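Local coordinates for protein 3-oxo-tetronate kinase (Cupriavidus necator, PDB 5DMH) that phosphorylates 3-oxo-tetronate at the 4-position in an ATP-dependent reaction, releasing 3-oxo-tetronate 4-phosphate and ADP, at residues 109-114 with 250-255; 140-145 with 220-225; 144-149 with 226-231; 157-162 with 201-206. All blocks are in the same frame, centred on the assembly; numbering follows the deposited sequence.

Contact 1 of 4, residues 109-114 with 250-255; sequences CRQFVF and PLITGG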
loop_
_atom_site.group_PDB
_atom_site.type_symbol
_atom_site.label_atom_id
_atom_site.label_comp_id
_atom_site.label_asym_id
_atom_site.label_seq_id
_atom_site.Cartn_x
_atom_site.Cartn_y
_atom_site.Cartn_z
ATOM N N CYS A 109 10.283 14.389 -12.428
ATOM C CA CYS A 109 10.175 14.445 -10.973
ATOM C C CYS A 109 11.501 14.853 -10.318
ATOM O O CYS A 109 12.576 14.482 -10.803
ATOM C CB CYS A 109 9.741 13.099 -10.428
ATOM S SG CYS A 109 8.103 12.584 -10.958
ATOM N N ARG A 110 11.390 15.581 -9.200
ATOM C CA ARG A 110 12.511 16.191 -8.475
ATOM C C ARG A 110 12.859 15.476 -7.181
ATOM O O ARG A 110 13.975 15.603 -6.675
ATOM C CB ARG A 110 12.139 17.619 -8.064
ATOM C CG ARG A 110 12.324 18.656 -9.127
ATOM C CD ARG A 110 11.531 19.896 -8.783
ATOM N NE ARG A 110 11.418 20.787 -9.935
ATOM C CZ ARG A 110 11.926 22.014 -10.005
ATOM N NH1 ARG A 110 11.758 22.727 -11.108
ATOM N NH2 ARG A 110 12.588 22.544 -8.986
ATOM N N GLN A 111 11.868 14.823 -6.595
ATOM C CA GLN A 111 12.030 14.112 -5.332
ATOM C C GLN A 111 11.225 12.834 -5.438
ATOM O O GLN A 111 10.249 12.772 -6.182
ATOM C CB GLN A 111 11.525 14.945 -4.174
ATOM C CG GLN A 111 11.710 14.325 -2.823
ATOM C CD GLN A 111 11.280 15.269 -1.702
ATOM O OE1 GLN A 111 10.159 15.780 -1.709
ATOM N NE2 GLN A 111 12.183 15.518 -0.749
ATOM N N PHE A 112 11.655 11.817 -4.709
ATOM C CA PHE A 112 11.079 10.488 -4.844
ATOM C C PHE A 112 10.704 9.932 -3.499
ATOM O O PHE A 112 11.342 10.246 -2.471
ATOM C CB PHE A 112 12.068 9.584 -5.565
ATOM C CG PHE A 112 12.491 10.145 -6.880
ATOM C CD1 PHE A 112 13.553 11.034 -6.957
ATOM C CD2 PHE A 112 11.774 9.856 -8.031
ATOM C CE1 PHE A 112 13.923 11.581 -8.173
ATOM C CE2 PHE A 112 12.132 10.411 -9.263
ATOM C CZ PHE A 112 13.190 11.273 -9.338
ATOM N N VAL A 113 9.615 9.177 -3.495
ATOM C CA VAL A 113 9.167 8.459 -2.306
ATOM C C VAL A 113 9.091 6.969 -2.597
ATOM O O VAL A 113 8.542 6.570 -3.631
ATOM C CB VAL A 113 7.791 8.934 -1.831
ATOM C CG1 VAL A 113 7.246 8.000 -0.713
ATOM C CG2 VAL A 113 7.870 10.369 -1.349
ATOM N N PHE A 114 9.705 6.172 -1.724
ATOM C CA PHE A 114 9.534 4.719 -1.705
ATOM C C PHE A 114 8.550 4.395 -0.617
ATOM O O PHE A 114 8.774 4.633 0.581
ATOM C CB PHE A 114 10.864 3.986 -1.539
ATOM C CG PHE A 114 10.767 2.510 -1.301
ATOM C CD1 PHE A 114 9.869 1.705 -1.975
ATOM C CD2 PHE A 114 11.654 1.904 -0.413
ATOM C CE1 PHE A 114 9.853 0.330 -1.762
ATOM C CE2 PHE A 114 11.639 0.539 -0.191
ATOM C CZ PHE A 114 10.719 -0.251 -0.853
ATOM N N PRO A 250 16.726 13.762 -1.952
ATOM C CA PRO A 250 16.242 13.147 -3.190
ATOM C C PRO A 250 15.227 12.019 -2.945
ATOM O O PRO A 250 14.294 11.846 -3.756
ATOM C CB PRO A 250 17.519 12.566 -3.806
ATOM C CG PRO A 250 18.625 13.355 -3.246
ATOM C CD PRO A 250 18.198 13.842 -1.910
ATOM N N LEU A 251 15.433 11.246 -1.875
ATOM C CA LEU A 251 14.594 10.070 -1.558
ATOM C C LEU A 251 14.113 10.090 -0.107
ATOM O O LEU A 251 14.892 10.335 0.816
ATOM C CB LEU A 251 15.386 8.771 -1.776
ATOM C CG LEU A 251 14.645 7.464 -1.556
ATOM C CD1 LEU A 251 13.529 7.240 -2.584
ATOM C CD2 LEU A 251 15.612 6.263 -1.525
ATOM N N ILE A 252 12.818 9.853 0.073
ATOM C CA ILE A 252 12.206 9.677 1.372
ATOM C C ILE A 252 11.461 8.328 1.311
ATOM O O ILE A 252 10.865 8.025 0.290
ATOM C CB ILE A 252 11.209 10.841 1.682
ATOM C CG1 ILE A 252 11.978 12.162 1.829
ATOM C CG2 ILE A 252 10.437 10.542 2.954
ATOM C CD1 ILE A 252 11.137 13.404 1.743
ATOM N N THR A 253 11.534 7.532 2.384
ATOM C CA THR A 253 10.857 6.233 2.448
ATOM C C THR A 253 10.001 6.066 3.703
ATOM O O THR A 253 10.282 6.618 4.779
ATOM C CB THR A 253 11.820 5.045 2.324
ATOM O OG1 THR A 253 12.283 4.604 3.614
ATOM C CG2 THR A 253 13.003 5.352 1.379
ATOM N N GLY A 254 8.916 5.321 3.541
ATOM C CA GLY A 254 7.992 5.100 4.627
ATOM C C GLY A 254 6.619 4.696 4.163
ATOM O O GLY A 254 6.419 4.233 3.028
ATOM N N GLY A 255 5.658 4.885 5.057
ATOM C CA GLY A 255 4.259 4.699 4.725
ATOM C C GLY A 255 3.678 5.981 4.160
ATOM O O GLY A 255 4.396 6.851 3.678
#
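Pro-250 O, just before strand 251-254, lies at the edge of the Phe-112 ring, near its plane and 3.4 Å from Phe-112 CD1. The ring of Phe-114 also meets its neighbour at an edge, where Thr-253 CG2 lies 4.1 Å from Phe-114 CD2. Other surroundings of the two rings come from further off in the chain: Leu-101 and Leu-104 of helix 90-106 touch Phe-112, Val-131 and Leu-135 of helix 128-139 touch Phe-114, and Tyr-116 packs edge-to-face with Phe-114. The first torsion explains the Phe-112 approach, for CG stands beside the backbone N (chi1 -55°), and that same N donates to Pro-250 O at 2.8 Å.

This is a parallel ladder of the N-terminal sugar-binding domain. Ile-252 N gives to Phe-112 O, Phe-114 N gives to Ile-252 O at 3.0 Å, and Gly-254 N gives to Phe-114 O. On the face bearing both phenylalanines, Leu-251 CD1 sits 4.1 Å from Phe-112 CB and also reaches Phe-114 CB. On the other face, beside Val-113, Ile-252 CD1 lies against the amide nitrogen of the extended Gln-111, 3.4 Å from NE2.

The chemistry is therefore divided: four backbone bonds fix the register, and aromatic and aliphatic carbons pack against helices 90-106 and 128-139. The buried polar ends find partners beyond the pair, the Gln-111 amide being held by Leu-249 O, and Thr-253 OG1 by Ile-145 O of the next strand and by Tyr-116 OH.

Contact 2 of 4, residues 140-145 with 220-225; sequences DSDFTI and ALRSDG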
loop_
_atom_site.group_PDB
_atom_site.type_symbol
_atom_site.label_atom_id
_atom_site.label_comp_id
_atom_site.label_asym_id
_atom_site.label_seq_id
_atom_site.Cartn_x
_atom_site.Cartn_y
_atom_site.Cartn_z
ATOM N N ASP A 140 22.443 8.510 -6.472
ATOM C CA ASP A 140 23.718 8.983 -5.934
ATOM C C ASP A 140 23.528 9.808 -4.648
ATOM O O ASP A 140 24.120 10.878 -4.478
ATOM C CB ASP A 140 24.492 9.804 -6.958
ATOM C CG ASP A 140 25.916 10.091 -6.511
ATOM O OD1 ASP A 140 26.531 9.236 -5.832
ATOM O OD2 ASP A 140 26.421 11.175 -6.827
ATOM N N SER A 141 22.695 9.286 -3.758
ATOM C CA SER A 141 22.418 9.906 -2.465
ATOM C C SER A 141 22.921 8.990 -1.359
ATOM O O SER A 141 22.794 7.772 -1.460
ATOM C CB SER A 141 20.921 10.140 -2.297
ATOM O OG SER A 141 20.659 10.838 -1.095
ATOM N N ASP A 142 23.447 9.575 -0.279
ATOM C CA ASP A 142 24.044 8.786 0.775
ATOM C C ASP A 142 23.172 8.604 2.006
ATOM O O ASP A 142 23.627 8.029 3.004
ATOM C CB ASP A 142 25.416 9.374 1.178
ATOM C CG ASP A 142 25.318 10.734 1.866
ATOM O OD1 ASP A 142 24.204 11.186 2.199
ATOM O OD2 ASP A 142 26.385 11.355 2.091
ATOM N N PHE A 143 21.916 9.027 1.930
ATOM C CA PHE A 143 21.037 8.952 3.105
ATOM C C PHE A 143 19.553 9.054 2.807
ATOM O O PHE A 143 19.128 9.883 2.012
ATOM C CB PHE A 143 21.379 10.084 4.066
ATOM C CG PHE A 143 20.543 10.103 5.315
ATOM C CD1 PHE A 143 20.931 9.384 6.418
ATOM C CD2 PHE A 143 19.367 10.851 5.384
ATOM C CE1 PHE A 143 20.173 9.405 7.575
ATOM C CE2 PHE A 143 18.614 10.887 6.540
ATOM C CZ PHE A 143 19.019 10.156 7.637
ATOM N N THR A 144 18.759 8.253 3.503
ATOM C CA THR A 144 17.316 8.496 3.533
ATOM C C THR A 144 16.776 8.117 4.881
ATOM O O THR A 144 17.496 7.538 5.688
ATOM C CB THR A 144 16.557 7.740 2.437
ATOM O OG1 THR A 144 15.228 8.243 2.381
ATOM C CG2 THR A 144 16.537 6.265 2.708
ATOM N N ILE A 145 15.530 8.490 5.137
ATOM C CA ILE A 145 14.834 8.036 6.326
ATOM C C ILE A 145 13.889 6.901 5.948
ATOM O O ILE A 145 13.503 6.729 4.772
ATOM C CB ILE A 145 14.007 9.138 7.020
ATOM C CG1 ILE A 145 12.966 9.731 6.074
ATOM C CG2 ILE A 145 14.948 10.219 7.607
ATOM C CD1 ILE A 145 11.949 10.564 6.778
ATOM N N ALA A 220 24.149 15.242 11.136
ATOM C CA ALA A 220 25.060 14.524 12.027
ATOM C C ALA A 220 25.057 13.016 11.770
ATOM O O ALA A 220 26.099 12.358 11.792
ATOM C CB ALA A 220 24.751 14.823 13.466
ATOM N N LEU A 221 23.882 12.452 11.512
ATOM C CA LEU A 221 23.790 11.020 11.223
ATOM C C LEU A 221 24.560 10.672 9.970
ATOM O O LEU A 221 25.278 9.678 9.936
ATOM C CB LEU A 221 22.327 10.599 11.081
ATOM C CG LEU A 221 21.518 10.571 12.375
ATOM C CD1 LEU A 221 20.054 10.480 12.079
ATOM C CD2 LEU A 221 21.982 9.430 13.275
ATOM N N ARG A 222 24.416 11.499 8.942
ATOM C CA ARG A 222 25.145 11.292 7.674
ATOM C C ARG A 222 26.649 11.310 7.908
ATOM O O ARG A 222 27.384 10.463 7.386
ATOM C CB ARG A 222 24.773 12.378 6.660
ATOM C CG ARG A 222 23.359 12.289 6.108
ATOM C CD ARG A 222 22.951 13.643 5.493
ATOM N NE ARG A 222 22.527 13.548 4.100
ATOM C CZ ARG A 222 23.334 13.567 3.060
ATOM N NH1 ARG A 222 24.647 13.690 3.236
ATOM N NH2 ARG A 222 22.833 13.454 1.831
ATOM N N SER A 223 27.116 12.287 8.681
ATOM C CA SER A 223 28.529 12.409 9.006
ATOM C C SER A 223 29.004 11.167 9.784
ATOM O O SER A 223 30.134 10.719 9.630
ATOM C CB SER A 223 28.752 13.711 9.817
ATOM O OG SER A 223 30.028 13.751 10.409
ATOM N N ASP A 224 28.111 10.601 10.596
ATOM C CA ASP A 224 28.408 9.397 11.367
ATOM C C ASP A 224 28.475 8.138 10.484
ATOM O O ASP A 224 28.889 7.074 10.953
ATOM C CB ASP A 224 27.324 9.157 12.417
ATOM C CG ASP A 224 27.348 10.161 13.562
ATOM O OD1 ASP A 224 28.338 10.893 13.720
ATOM O OD2 ASP A 224 26.340 10.187 14.327
ATOM N N GLY A 225 28.049 8.245 9.227
ATOM C CA GLY A 225 28.100 7.100 8.321
ATOM C C GLY A 225 26.796 6.322 8.205
ATOM O O GLY A 225 26.738 5.244 7.595
HETATM O O HOH W 1 24.332 12.316 -0.777
#
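Phe-143 and Arg-222 carry the closest backbone approach here, their CA atoms 6.6 Å apart, where the loop entering strand 144-147 runs past the last turn of helix 211-223. Both segments contain a helix end of the Schellman type. Asp-140 takes up a positive phi after helix 128-139, and Gly-225 does the same (phi 97°) after helix 211-223, with Gly-225 N bonded to Arg-222 O. The contact thus joins the loop entering strand 144-147 to the C-terminal end of helix 211-223, in the sugar-binding domain.

Among the side chains, Phe-143 CB lies 3.6 Å from Arg-222 CG. The phenylalanine holds CG anti to its own nitrogen (chi1 -180°), which swings the ring out until CE1 is 4.3 Å from Leu-221 CB. The aliphatic part of Arg-222 slants past the ring, then bends at chi3 so that its guanidinium arrives beside Asp-142, the two side chains crossing at about a right angle. A salt bridge links Asp-142 to Arg-222, but OD1 is modelled too close to the guanidinium for its exact place to be trusted. A water bridges the same two residues, accepting from Asp-142 N at 2.9 Å and from Arg-222 NH2 at 3.2 Å.

Contact 3 of 4, residues 144-149 with 226-231; sequences TIACPA and VRMAIA
Ala-146 meets strand 228-231 with both backbone and methyl group: its N donates to Ala-229 O at 2.8 Å, its O accepts from Ala-231 N at 3.0 Å, and its CB rests 3.9 Å from Ile-230 CD1. The chain of Ile-230 is folded back by its second torsion (chi2 -59°), which is what carries CD1 towards the alanine. At the start of the ladder Thr-144 N donates to Arg-227 O over a longer 3.2 Å, and Thr-144 O receives Ala-229 N. On the same face as Ala-146, the side chains of Thr-144 and Met-228, the latter present as selenomethionine, run side by side and point the same way, with Thr-144 CG2 4.0 Å from the selenium. Met-228 CG also touches Ala-146 CB. On the reverse face Ile-145 CB approaches Ala-231 CB, and Cys-147 CB comes to 4.1 Å from that same methyl. The carbonyl oxygen of Ala-231 is buried by the contact and has no partner in the model.

The two strands are parallel neighbours in the sheet of the sugar-binding domain, their short axes inclined by 34°.

Further out, helices shelter the face of Thr-144 and Met-228: Ala-132 and Glu-133 of helix 128-139 touch Met-228, while Leu-187 and Leu-191 of helix 187-193 touch Ile-230. Strand 251-254 borders strand 144-147 along its other edge, where Thr-144 OG1, held anti to its backbone nitrogen (chi1 -168°), is hydrogen-bonded to Leu-251 O.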
loop_
_atom_site.group_PDB
_atom_site.type_symbol
_atom_site.label_atom_id
_atom_site.label_comp_id
_atom_site.label_asym_id
_atom_site.label_seq_id
_atom_site.Cartn_x
_atom_site.Cartn_y
_atom_site.Cartn_z
ATOM N N THR A 144 18.759 8.253 3.503
ATOM C CA THR A 144 17.316 8.496 3.533
ATOM C C THR A 144 16.776 8.117 4.881
ATOM O O THR A 144 17.496 7.538 5.688
ATOM C CB THR A 144 16.557 7.740 2.437
ATOM O OG1 THR A 144 15.228 8.243 2.381
ATOM C CG2 THR A 144 16.537 6.265 2.708
ATOM N N ILE A 145 15.530 8.490 5.137
ATOM C CA ILE A 145 14.834 8.036 6.326
ATOM C C ILE A 145 13.889 6.901 5.948
ATOM O O ILE A 145 13.503 6.729 4.772
ATOM C CB ILE A 145 14.007 9.138 7.020
ATOM C CG1 ILE A 145 12.966 9.731 6.074
ATOM C CG2 ILE A 145 14.948 10.219 7.607
ATOM C CD1 ILE A 145 11.949 10.564 6.778
ATOM N N ALA A 146 13.508 6.150 6.971
ATOM C CA ALA A 146 12.562 5.061 6.859
ATOM C C ALA A 146 11.531 5.270 7.981
ATOM O O ALA A 146 11.834 5.080 9.160
ATOM C CB ALA A 146 13.282 3.736 7.031
ATOM N N CYS A 147 10.338 5.707 7.616
ATOM C CA CYS A 147 9.330 6.060 8.600
ATOM C C CYS A 147 7.966 5.538 8.226
ATOM O O CYS A 147 7.194 6.226 7.536
ATOM C CB CYS A 147 9.219 7.582 8.734
ATOM S SG CYS A 147 8.178 8.076 10.144
ATOM N N PRO A 148 7.642 4.338 8.706
ATOM C CA PRO A 148 6.292 3.801 8.471
ATOM C C PRO A 148 5.184 4.349 9.379
ATOM O O PRO A 148 4.071 3.841 9.309
ATOM C CB PRO A 148 6.477 2.315 8.719
ATOM C CG PRO A 148 7.623 2.234 9.748
ATOM C CD PRO A 148 8.544 3.347 9.335
ATOM N N ALA A 149 5.456 5.356 10.216
ATOM C CA ALA A 149 4.432 5.833 11.148
ATOM C C ALA A 149 3.167 6.366 10.443
ATOM O O ALA A 149 3.237 6.977 9.348
ATOM C CB ALA A 149 5.016 6.897 12.058
ATOM N N VAL A 226 25.739 6.856 8.783
ATOM C CA VAL A 226 24.426 6.239 8.674
ATOM C C VAL A 226 23.907 6.466 7.253
ATOM O O VAL A 226 23.838 7.585 6.782
ATOM C CB VAL A 226 23.445 6.840 9.686
ATOM C CG1 VAL A 226 22.045 6.332 9.451
ATOM C CG2 VAL A 226 23.927 6.571 11.126
ATOM N N ARG A 227 23.551 5.396 6.566
ATOM C CA ARG A 227 23.000 5.556 5.222
ATOM C C ARG A 227 21.479 5.498 5.157
ATOM O O ARG A 227 20.877 6.006 4.218
ATOM C CB ARG A 227 23.687 4.578 4.285
ATOM C CG ARG A 227 25.191 4.945 4.244
ATOM C CD ARG A 227 25.947 4.258 3.150
ATOM N NE ARG A 227 25.299 4.419 1.852
ATOM C CZ ARG A 227 25.744 5.190 0.866
ATOM N NH1 ARG A 227 26.848 5.917 0.997
ATOM N NH2 ARG A 227 25.068 5.235 -0.270
HETATM N N MSE A 228 20.861 4.918 6.174
HETATM C CA MSE A 228 19.418 4.939 6.307
HETATM C C MSE A 228 19.053 4.976 7.792
HETATM O O MSE A 228 19.573 4.192 8.580
HETATM C CB MSE A 228 18.793 3.699 5.637
HETATM C CG MSE A 228 17.313 3.624 5.753
HETATM SE SE MSE A 228 16.615 2.591 4.181
HETATM C CE MSE A 228 18.021 1.365 3.952
ATOM N N ALA A 229 18.169 5.885 8.161
ATOM C CA ALA A 229 17.750 6.009 9.559
ATOM C C ALA A 229 16.267 5.765 9.704
ATOM O O ALA A 229 15.457 6.403 9.014
ATOM C CB ALA A 229 18.075 7.398 10.096
ATOM N N ILE A 230 15.920 4.856 10.608
ATOM C CA ILE A 230 14.551 4.751 11.089
ATOM C C ILE A 230 14.228 6.109 11.706
ATOM O O ILE A 230 15.035 6.632 12.449
ATOM C CB ILE A 230 14.426 3.663 12.151
ATOM C CG1 ILE A 230 14.754 2.270 11.582
ATOM C CG2 ILE A 230 13.029 3.672 12.770
ATOM C CD1 ILE A 230 13.877 1.837 10.435
ATOM N N ALA A 231 13.095 6.714 11.362
ATOM C CA ALA A 231 12.701 7.985 11.991
ATOM C C ALA A 231 11.532 7.793 12.945
ATOM O O ALA A 231 10.460 7.319 12.539
ATOM C CB ALA A 231 12.344 9.020 10.946
#

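Contact 4 of 4, residues 157-162 with 201-206; sequences IFRGHL and LLRYDA
Tyr-204 offers one ring face to Phe-158 in an offset stack, with centroids 4.3 Å apart and planes at 30°. Phe-158 CE1 stands over the centre of the tyrosine ring, and Asp-205 CB lies over the opposite face, toward its rim. The first torsions explain the meeting. Phe-158 throws CG anti to its nitrogen (chi1 -180°), whereas Tyr-204 keeps CG between nitrogen and carbonyl carbon (chi1 71°), turning its ring towards the hairpin.

Arg-159, extended from CG to NE, runs along the edge of that ring with its guanidinium steeply inclined to it. Its NH2 makes a weak hydrogen bond to Tyr-204 OH at 3.1 Å. The guanidinium also presents a face to Arg-203 CD, and Arg-159 NH1 comes to 3.6 Å from Arg-203 NE. Two like charges are thus close, an arrangement that probably costs some energy although the site lies at the surface. Leu-201 packs beneath the turn, its CD1 3.6 Å from Gly-160 N and its CD2 3.9 Å from Arg-159 C. Within the turn, His-161 ND1 donates to Arg-159 O at 2.9 Å.

Asp-232 ties the backbones together, accepting from the N atoms of Arg-159, Gly-160 and Tyr-204. The arrangement is that of a beta hairpin with a two-residue loop, Arg-159 and Gly-160, in a type I' turn from Phe-158 to His-161, docked where strand 199-202 passes through the N-cap residue Arg-203 into helix 204-207.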
loop_
_atom_site.group_PDB
_atom_site.type_symbol
_atom_site.label_atom_id
_atom_site.label_comp_id
_atom_site.label_asym_id
_atom_site.label_seq_id
_atom_site.Cartn_x
_atom_site.Cartn_y
_atom_site.Cartn_z
ATOM N N ILE A 157 6.175 5.320 16.242
ATOM C CA ILE A 157 7.545 4.840 16.355
ATOM C C ILE A 157 8.308 5.635 17.430
ATOM O O ILE A 157 8.334 6.855 17.394
ATOM C CB ILE A 157 8.346 4.948 15.027
ATOM C CG1 ILE A 157 7.617 4.243 13.884
ATOM C CG2 ILE A 157 9.704 4.298 15.185
ATOM C CD1 ILE A 157 8.182 4.578 12.541
ATOM N N PHE A 158 8.856 4.904 18.393
ATOM C CA PHE A 158 9.565 5.461 19.556
ATOM C C PHE A 158 10.834 4.656 19.779
ATOM O O PHE A 158 10.794 3.443 19.938
ATOM C CB PHE A 158 8.680 5.429 20.817
ATOM C CG PHE A 158 9.348 5.998 22.051
ATOM C CD1 PHE A 158 9.336 7.366 22.285
ATOM C CD2 PHE A 158 9.985 5.179 22.966
ATOM C CE1 PHE A 158 9.928 7.883 23.417
ATOM C CE2 PHE A 158 10.585 5.705 24.090
ATOM C CZ PHE A 158 10.542 7.046 24.327
ATOM N N ARG A 159 11.980 5.341 19.811
ATOM C CA ARG A 159 13.285 4.681 19.914
ATOM C C ARG A 159 13.409 3.539 18.907
ATOM O O ARG A 159 13.995 2.508 19.184
ATOM C CB ARG A 159 13.580 4.239 21.341
ATOM C CG ARG A 159 13.710 5.436 22.298
ATOM C CD ARG A 159 14.067 5.049 23.733
ATOM N NE ARG A 159 14.257 6.258 24.525
ATOM C CZ ARG A 159 15.415 6.914 24.641
ATOM N NH1 ARG A 159 16.510 6.486 24.038
ATOM N NH2 ARG A 159 15.468 8.018 25.355
ATOM N N GLY A 160 12.845 3.784 17.735
ATOM C CA GLY A 160 12.943 2.900 16.592
ATOM C C GLY A 160 11.999 1.717 16.626
ATOM O O GLY A 160 12.004 0.916 15.692
ATOM N N HIS A 161 11.202 1.619 17.696
ATOM C CA HIS A 161 10.298 0.504 17.908
ATOM C C HIS A 161 8.896 0.890 17.404
ATOM O O HIS A 161 8.360 1.950 17.731
ATOM C CB HIS A 161 10.259 0.118 19.407
ATOM C CG HIS A 161 11.491 -0.597 19.884
ATOM N ND1 HIS A 161 12.731 0.000 19.917
ATOM C CD2 HIS A 161 11.675 -1.866 20.329
ATOM C CE1 HIS A 161 13.624 -0.858 20.386
ATOM N NE2 HIS A 161 13.019 -2.007 20.608
ATOM N N LEU A 162 8.293 0.010 16.612
ATOM C CA LEU A 162 6.987 0.273 16.040
ATOM C C LEU A 162 5.831 -0.239 16.922
ATOM O O LEU A 162 5.799 -1.405 17.333
ATOM C CB LEU A 162 6.915 -0.357 14.640
ATOM C CG LEU A 162 5.626 -0.201 13.835
ATOM C CD1 LEU A 162 5.212 1.234 13.629
ATOM C CD2 LEU A 162 5.789 -0.884 12.505
ATOM N N LEU A 201 19.236 5.630 13.614
ATOM C CA LEU A 201 18.002 6.117 14.203
ATOM C C LEU A 201 17.993 7.623 14.299
ATOM O O LEU A 201 18.920 8.227 14.838
ATOM C CB LEU A 201 17.817 5.543 15.604
ATOM C CG LEU A 201 16.574 5.996 16.400
ATOM C CD1 LEU A 201 15.276 5.555 15.764
ATOM C CD2 LEU A 201 16.662 5.469 17.844
ATOM N N LEU A 202 16.922 8.220 13.787
ATOM C CA LEU A 202 16.626 9.626 14.007
ATOM C C LEU A 202 15.588 9.663 15.132
ATOM O O LEU A 202 14.415 9.443 14.901
ATOM C CB LEU A 202 16.113 10.241 12.700
ATOM C CG LEU A 202 15.591 11.659 12.689
ATOM C CD1 LEU A 202 16.666 12.609 13.215
ATOM C CD2 LEU A 202 15.163 12.077 11.281
ATOM N N ARG A 203 16.041 9.908 16.356
ATOM C CA ARG A 203 15.249 9.630 17.555
ATOM C C ARG A 203 14.217 10.721 17.853
ATOM O O ARG A 203 14.378 11.883 17.458
ATOM C CB ARG A 203 16.206 9.427 18.746
ATOM C CG ARG A 203 15.586 8.802 19.988
ATOM C CD ARG A 203 16.611 8.624 21.109
ATOM N NE ARG A 203 17.605 7.619 20.783
ATOM C CZ ARG A 203 18.846 7.855 20.346
ATOM N NH1 ARG A 203 19.642 6.826 20.063
ATOM N NH2 ARG A 203 19.320 9.092 20.209
ATOM N N TYR A 204 13.170 10.343 18.580
ATOM C CA TYR A 204 12.041 11.227 18.870
ATOM C C TYR A 204 12.413 12.554 19.514
ATOM O O TYR A 204 11.699 13.550 19.351
ATOM C CB TYR A 204 11.052 10.507 19.799
ATOM C CG TYR A 204 11.579 10.347 21.196
ATOM C CD1 TYR A 204 12.424 9.306 21.528
ATOM C CD2 TYR A 204 11.263 11.275 22.178
ATOM C CE1 TYR A 204 12.936 9.190 22.792
ATOM C CE2 TYR A 204 11.747 11.161 23.448
ATOM C CZ TYR A 204 12.587 10.109 23.765
ATOM O OH TYR A 204 13.094 9.971 25.037
ATOM N N ASP A 205 13.508 12.570 20.266
ATOM C CA ASP A 205 13.887 13.765 21.008
ATOM C C ASP A 205 14.492 14.843 20.096
ATOM O O ASP A 205 14.360 16.023 20.369
ATOM C CB ASP A 205 14.779 13.408 22.196
ATOM C CG ASP A 205 16.071 12.695 21.803
ATOM O OD1 ASP A 205 16.187 12.144 20.690
ATOM O OD2 ASP A 205 16.992 12.683 22.648
ATOM N N ALA A 206 15.078 14.442 18.969
ATOM C CA ALA A 206 15.464 15.419 17.954
ATOM C C ALA A 206 14.226 15.891 17.187
ATOM O O ALA A 206 14.040 17.089 16.966
ATOM C CB ALA A 206 16.503 14.820 16.996
#

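All four contacts belong to the N-terminal sugar-binding domain and follow five neighbouring strands of its parallel array, in the order 199-202, 228-231, 144-147, 251-254 and 111-115. Contact 1 spans the widest interval; contacts 2 and 3 overlap within it, sharing Thr-144 and Ile-145; contact 4 lies inside both. Centres of contacts 2 and 3 are about 10 Å apart, as are those of 3 and 4, while contacts 1 and 4 stand about 20 Å apart. Sequence-distant strands are brought side by side to build this domain, apart from the nucleotide-binding domain. In contact 1 the Phe-114 side chain is about 11 Å from that of Glu-394, which probably binds ATP; the others lie away from the nucleotide site.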